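Local atomic coordinates of fimbrin (Schizosaccharomyces pombe, PDB entry 1RT8), a protein that binds actin filaments and crosslinks them through two actin-binding regions, serving cell polarity, cytokinesis, mating and spore formation in fission yeast. Residues Leu166-Phe170 against Val255-Phe259; Asp192-Thr197 against Arg221-Val225. All coordinates share one frame; numbering follows the deposited sequence.

Contact 1: residues Leu166-Phe170 against Val255-Phe259; sequences LLRWF and VAHLF
One face of the W169 indole is met by the edge of the F259 ring, a T-shaped stack with centroids 4.6 Å apart and planes at 85°. F259 CD1 leads, standing over the five-membered ring, 3.4 Å from W169 CE2, while F259 CB sits above the six-membered ring in a CH-pi contact, 4.1 Å from its centroid. At the rim of the indole, near its plane, L258 CG approaches W169 CH2 to 4.2 Å. The F170 ring touches V255 CG2 through CE1. With CG anti to the backbone N (chi1 176°), W169 lays its indole against the other helix. L166 fills in beside the rings: its CD2 branch presses on F259 CB at 3.4 Å, and its CD1 lies 3.8 Å from A256 CB. V255 CG1 reaches both L166 CB and W169 CZ3. The indole NE1 is satisfied by the carbonyl of P263, so the buried ring is also anchored beyond the helix. The segment axes cross at 65° and come within 10.9 Å, a wide spacing, consistent with aromatic and leucine side chains lying between them. Joining helices 162-176 and 248-261, the contact forms part of the all-helical hydrophobic core of the second calponin-homology domain.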
loop_
_atom_site.group_PDB
_atom_site.type_symbol
_atom_site.label_atom_id
_atom_site.label_comp_id
_atom_site.label_asym_id
_atom_site.label_seq_id
_atom_site.Cartn_x
_atom_site.Cartn_y
_atom_site.Cartn_z
ATOM N N LEU A 166 7.065 -15.474 1.736
ATOM C CA LEU A 166 7.921 -16.056 2.754
ATOM C C LEU A 166 7.593 -17.518 3.085
ATOM O O LEU A 166 8.497 -18.317 3.328
ATOM C CB LEU A 166 7.880 -15.186 4.008
ATOM C CG LEU A 166 8.525 -13.799 3.846
ATOM C CD1 LEU A 166 8.280 -12.939 5.089
ATOM C CD2 LEU A 166 10.022 -13.975 3.603
ATOM N N LEU A 167 6.310 -17.873 3.080
ATOM C CA LEU A 167 5.907 -19.245 3.376
ATOM C C LEU A 167 6.488 -20.229 2.370
ATOM O O LEU A 167 7.005 -21.275 2.750
ATOM C CB LEU A 167 4.384 -19.368 3.398
ATOM C CG LEU A 167 3.727 -18.759 4.637
ATOM C CD1 LEU A 167 2.214 -18.863 4.515
ATOM C CD2 LEU A 167 4.225 -19.476 5.887
ATOM N N ARG A 168 6.396 -19.895 1.088
ATOM C CA ARG A 168 6.945 -20.753 0.044
ATOM C C ARG A 168 8.457 -20.888 0.261
ATOM O O ARG A 168 9.031 -21.966 0.116
ATOM C CB ARG A 168 6.679 -20.149 -1.342
ATOM C CG ARG A 168 5.205 -19.925 -1.674
ATOM C CD ARG A 168 5.021 -19.598 -3.178
ATOM N NE ARG A 168 3.618 -19.371 -3.534
ATOM C CZ ARG A 168 3.191 -18.972 -4.731
ATOM N NH1 ARG A 168 4.054 -18.750 -5.712
ATOM N NH2 ARG A 168 1.890 -18.794 -4.950
ATOM N N TRP A 169 9.091 -19.776 0.609
ATOM C CA TRP A 169 10.531 -19.740 0.856
ATOM C C TRP A 169 10.901 -20.628 2.046
ATOM O O TRP A 169 11.734 -21.528 1.935
ATOM C CB TRP A 169 10.963 -18.303 1.142
ATOM C CG TRP A 169 12.405 -18.151 1.515
ATOM C CD1 TRP A 169 13.484 -18.200 0.674
ATOM C CD2 TRP A 169 12.929 -17.893 2.826
ATOM N NE1 TRP A 169 14.642 -17.982 1.380
ATOM C CE2 TRP A 169 14.332 -17.791 2.702
ATOM C CE3 TRP A 169 12.347 -17.739 4.093
ATOM C CZ2 TRP A 169 15.164 -17.540 3.797
ATOM C CZ3 TRP A 169 13.175 -17.492 5.184
ATOM C CH2 TRP A 169 14.570 -17.394 5.027
ATOM N N PHE A 170 10.279 -20.347 3.186
ATOM C CA PHE A 170 10.506 -21.096 4.413
ATOM C C PHE A 170 10.391 -22.589 4.104
ATOM O O PHE A 170 11.292 -23.367 4.421
ATOM C CB PHE A 170 9.458 -20.663 5.457
ATOM C CG PHE A 170 9.793 -21.040 6.875
ATOM C CD1 PHE A 170 9.384 -20.224 7.928
ATOM C CD2 PHE A 170 10.496 -22.203 7.168
ATOM C CE1 PHE A 170 9.670 -20.556 9.246
ATOM C CE2 PHE A 170 10.786 -22.547 8.485
ATOM C CZ PHE A 170 10.373 -21.722 9.527
ATOM N N VAL A 255 10.924 -13.522 10.340
ATOM C CA VAL A 255 11.158 -14.277 9.111
ATOM C C VAL A 255 11.493 -13.376 7.919
ATOM O O VAL A 255 12.312 -13.731 7.072
ATOM C CB VAL A 255 9.928 -15.140 8.731
ATOM C CG1 VAL A 255 10.165 -15.823 7.386
ATOM C CG2 VAL A 255 9.668 -16.177 9.813
ATOM N N ALA A 256 10.852 -12.218 7.847
ATOM C CA ALA A 256 11.095 -11.296 6.745
ATOM C C ALA A 256 12.551 -10.837 6.723
ATOM O O ALA A 256 13.213 -10.885 5.685
ATOM C CB ALA A 256 10.162 -10.090 6.853
ATOM N N HIS A 257 13.046 -10.399 7.873
ATOM C CA HIS A 257 14.419 -9.924 7.966
ATOM C C HIS A 257 15.434 -11.027 7.648
ATOM O O HIS A 257 16.456 -10.785 6.994
ATOM C CB HIS A 257 14.676 -9.355 9.363
ATOM C CG HIS A 257 16.058 -8.811 9.542
ATOM N ND1 HIS A 257 17.110 -9.580 9.992
ATOM C CD2 HIS A 257 16.570 -7.583 9.291
ATOM C CE1 HIS A 257 18.210 -8.850 10.009
ATOM N NE2 HIS A 257 17.911 -7.635 9.587
ATOM N N LEU A 258 15.143 -12.237 8.115
ATOM C CA LEU A 258 16.016 -13.376 7.884
ATOM C C LEU A 258 16.094 -13.630 6.387
ATOM O O LEU A 258 17.140 -14.008 5.858
ATOM C CB LEU A 258 15.460 -14.610 8.596
ATOM C CG LEU A 258 16.288 -15.890 8.526
ATOM C CD1 LEU A 258 17.662 -15.651 9.154
ATOM C CD2 LEU A 258 15.546 -17.003 9.254
ATOM N N PHE A 259 14.972 -13.409 5.710
ATOM C CA PHE A 259 14.890 -13.606 4.271
ATOM C C PHE A 259 15.663 -12.531 3.516
ATOM O O PHE A 259 16.265 -12.812 2.483
ATOM C CB PHE A 259 13.433 -13.577 3.823
ATOM C CG PHE A 259 13.258 -13.537 2.335
ATOM C CD1 PHE A 259 13.342 -14.698 1.577
ATOM C CD2 PHE A 259 13.004 -12.335 1.688
ATOM C CE1 PHE A 259 13.171 -14.664 0.194
ATOM C CE2 PHE A 259 12.831 -12.292 0.304
ATOM C CZ PHE A 259 12.913 -13.458 -0.442
#

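Contact 2: residues Asp192-Thr197 against Arg221-Val225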
loop_
_atom_site.group_PDB
_atom_site.type_symbol
_atom_site.label_atom_id
_atom_site.label_comp_id
_atom_site.label_asym_id
_atom_site.label_seq_id
_atom_site.Cartn_x
_atom_site.Cartn_y
_atom_site.Cartn_z
ATOM N N ASP A 192 7.041 -23.580 18.401
ATOM C CA ASP A 192 7.808 -24.462 19.280
ATOM C C ASP A 192 9.306 -24.402 19.018
ATOM O O ASP A 192 10.083 -25.127 19.639
ATOM C CB ASP A 192 7.315 -25.921 19.218
ATOM C CG ASP A 192 7.515 -26.567 17.864
ATOM O OD1 ASP A 192 8.365 -26.103 17.067
ATOM O OD2 ASP A 192 6.815 -27.569 17.609
ATOM N N GLY A 193 9.697 -23.525 18.097
ATOM C CA GLY A 193 11.105 -23.337 17.777
ATOM C C GLY A 193 11.794 -24.374 16.917
ATOM O O GLY A 193 12.951 -24.184 16.545
ATOM N N GLU A 194 11.103 -25.464 16.594
ATOM C CA GLU A 194 11.682 -26.521 15.776
ATOM C C GLU A 194 11.918 -26.122 14.330
ATOM O O GLU A 194 13.012 -26.294 13.800
ATOM C CB GLU A 194 10.793 -27.767 15.795
ATOM C CG GLU A 194 10.920 -28.609 17.046
ATOM C CD GLU A 194 10.191 -29.943 16.921
ATOM O OE1 GLU A 194 9.612 -30.216 15.847
ATOM O OE2 GLU A 194 10.201 -30.719 17.898
ATOM N N ASN A 195 10.886 -25.604 13.674
ATOM C CA ASN A 195 11.036 -25.214 12.283
ATOM C C ASN A 195 12.072 -24.110 12.090
ATOM O O ASN A 195 12.800 -24.106 11.097
ATOM C CB ASN A 195 9.678 -24.831 11.697
ATOM C CG ASN A 195 8.774 -26.051 11.525
ATOM O OD1 ASN A 195 9.267 -27.156 11.332
ATOM N ND2 ASN A 195 7.461 -25.855 11.586
ATOM N N TYR A 196 12.150 -23.193 13.049
ATOM C CA TYR A 196 13.129 -22.116 12.983
ATOM C C TYR A 196 14.536 -22.715 13.075
ATOM O O TYR A 196 15.428 -22.349 12.303
ATOM C CB TYR A 196 12.914 -21.132 14.137
ATOM C CG TYR A 196 11.813 -20.102 13.917
ATOM C CD1 TYR A 196 11.148 -19.539 15.008
ATOM C CD2 TYR A 196 11.469 -19.666 12.638
ATOM C CE1 TYR A 196 10.171 -18.571 14.841
ATOM C CE2 TYR A 196 10.478 -18.679 12.450
ATOM C CZ TYR A 196 9.836 -18.140 13.563
ATOM O OH TYR A 196 8.863 -17.173 13.425
ATOM N N THR A 197 14.727 -23.639 14.016
ATOM C CA THR A 197 16.025 -24.294 14.199
ATOM C C THR A 197 16.484 -25.008 12.924
ATOM O O THR A 197 17.637 -24.893 12.527
ATOM C CB THR A 197 15.975 -25.319 15.348
ATOM O OG1 THR A 197 15.752 -24.635 16.587
ATOM C CG2 THR A 197 17.284 -26.093 15.437
ATOM N N ARG A 221 14.262 -23.351 24.466
ATOM C CA ARG A 221 14.604 -23.625 23.081
ATOM C C ARG A 221 14.437 -22.346 22.262
ATOM O O ARG A 221 15.253 -22.044 21.390
ATOM C CB ARG A 221 13.696 -24.718 22.521
ATOM C CG ARG A 221 14.040 -25.147 21.108
ATOM C CD ARG A 221 12.966 -26.081 20.590
ATOM N NE ARG A 221 12.754 -27.192 21.515
ATOM C CZ ARG A 221 11.658 -27.940 21.547
ATOM N NH1 ARG A 221 10.667 -27.696 20.697
ATOM N NH2 ARG A 221 11.544 -28.928 22.433
ATOM N N ALA A 222 13.376 -21.601 22.553
ATOM C CA ALA A 222 13.090 -20.356 21.846
ATOM C C ALA A 222 14.233 -19.367 22.016
ATOM O O ALA A 222 14.584 -18.648 21.084
ATOM C CB ALA A 222 11.799 -19.741 22.367
ATOM N N GLU A 223 14.801 -19.329 23.217
ATOM C CA GLU A 223 15.911 -18.430 23.506
ATOM C C GLU A 223 17.152 -18.870 22.745
ATOM O O GLU A 223 17.885 -18.045 22.204
ATOM C CB GLU A 223 16.196 -18.411 25.007
ATOM C CG GLU A 223 17.436 -17.627 25.394
ATOM C CD GLU A 223 17.401 -16.191 24.906
ATOM O OE1 GLU A 223 16.395 -15.497 25.174
ATOM O OE2 GLU A 223 18.383 -15.758 24.264
ATOM N N GLN A 224 17.380 -20.178 22.702
ATOM C CA GLN A 224 18.528 -20.726 22.002
ATOM C C GLN A 224 18.406 -20.448 20.515
ATOM O O GLN A 224 19.404 -20.187 19.848
ATOM C CB GLN A 224 18.638 -22.240 22.248
ATOM C CG GLN A 224 19.226 -22.598 23.607
ATOM C CD GLN A 224 19.054 -24.067 23.986
ATOM O OE1 GLN A 224 18.989 -24.946 23.127
ATOM N NE2 GLN A 224 19.000 -24.334 25.286
ATOM N N VAL A 225 17.180 -20.499 19.997
ATOM C CA VAL A 225 16.947 -20.241 18.578
ATOM C C VAL A 225 17.299 -18.803 18.240
ATOM O O VAL A 225 17.894 -18.528 17.191
ATOM C CB VAL A 225 15.460 -20.468 18.178
ATOM C CG1 VAL A 225 15.150 -19.750 16.851
ATOM C CG2 VAL A 225 15.177 -21.961 18.037
#
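The start of helix 194-203, with G193 at its N-cap and in a positive-phi conformation (77°), lies against helix 218-230, G193 and A222 approaching to 5.4 Å between their CA atoms. R221 clasps this turn: its chain runs out with CG opposite the backbone N, then bends at chi3 (-53°) so that NH1 donates to D192 O at 2.8 Å. The bond is appreciably bent, with an N-H...O angle of 142°, and the oxygen is tilted out of the guanidinium plane. R221 NH2 is held by the T215 carbonyl, which helps fix the rotation of the group. E194 CG packs 3.8 Å from R221 NH1, but the carboxylates of D192 and E194 do not form salt bridges with this arginine; both turn to R181. Their negative charge would nevertheless probably favour the nearby guanidinium. D192 OD1 accepts from E194 N at 2.9 Å, closing an Asx turn at the helix start. V225 sets its two branches on the helix start: CG1 against Y196 CB at 3.8 Å, CG2 over G193 O and T197 OG1, 3.1 Å from the latter. That hydroxyl donates back to G193 O, which also accepts from T197 N on the other face of its carbonyl plane. An Asx turn and a glycine N-cap thus begin helix 194-203 where it docks on helix 218-230 within the second calponin-homology domain.

Both contacts belong to the second calponin-homology domain, in the first actin-binding region, with centres about 15 Å apart. Along the chain the order is 166-170, 192-197, 221-225, 255-259, so contact 2 is nested within the loop that contact 1 closes. Helices 162-176 and 194-203, consecutive in the chain, also meet directly: F170 CE1 packs 3.8 Å from Y196 CE2. Helix 248-261 touches the same ring separately, V255 CG2 coming within 3.7 Å of Y196 CE2. Y196 therefore bridges the two sites, its hydroxyl hydrogen-bonded to N251 on helix 248-261. Each contact joins one pair of helices, and the packing round Y196 links the pairs within the domain.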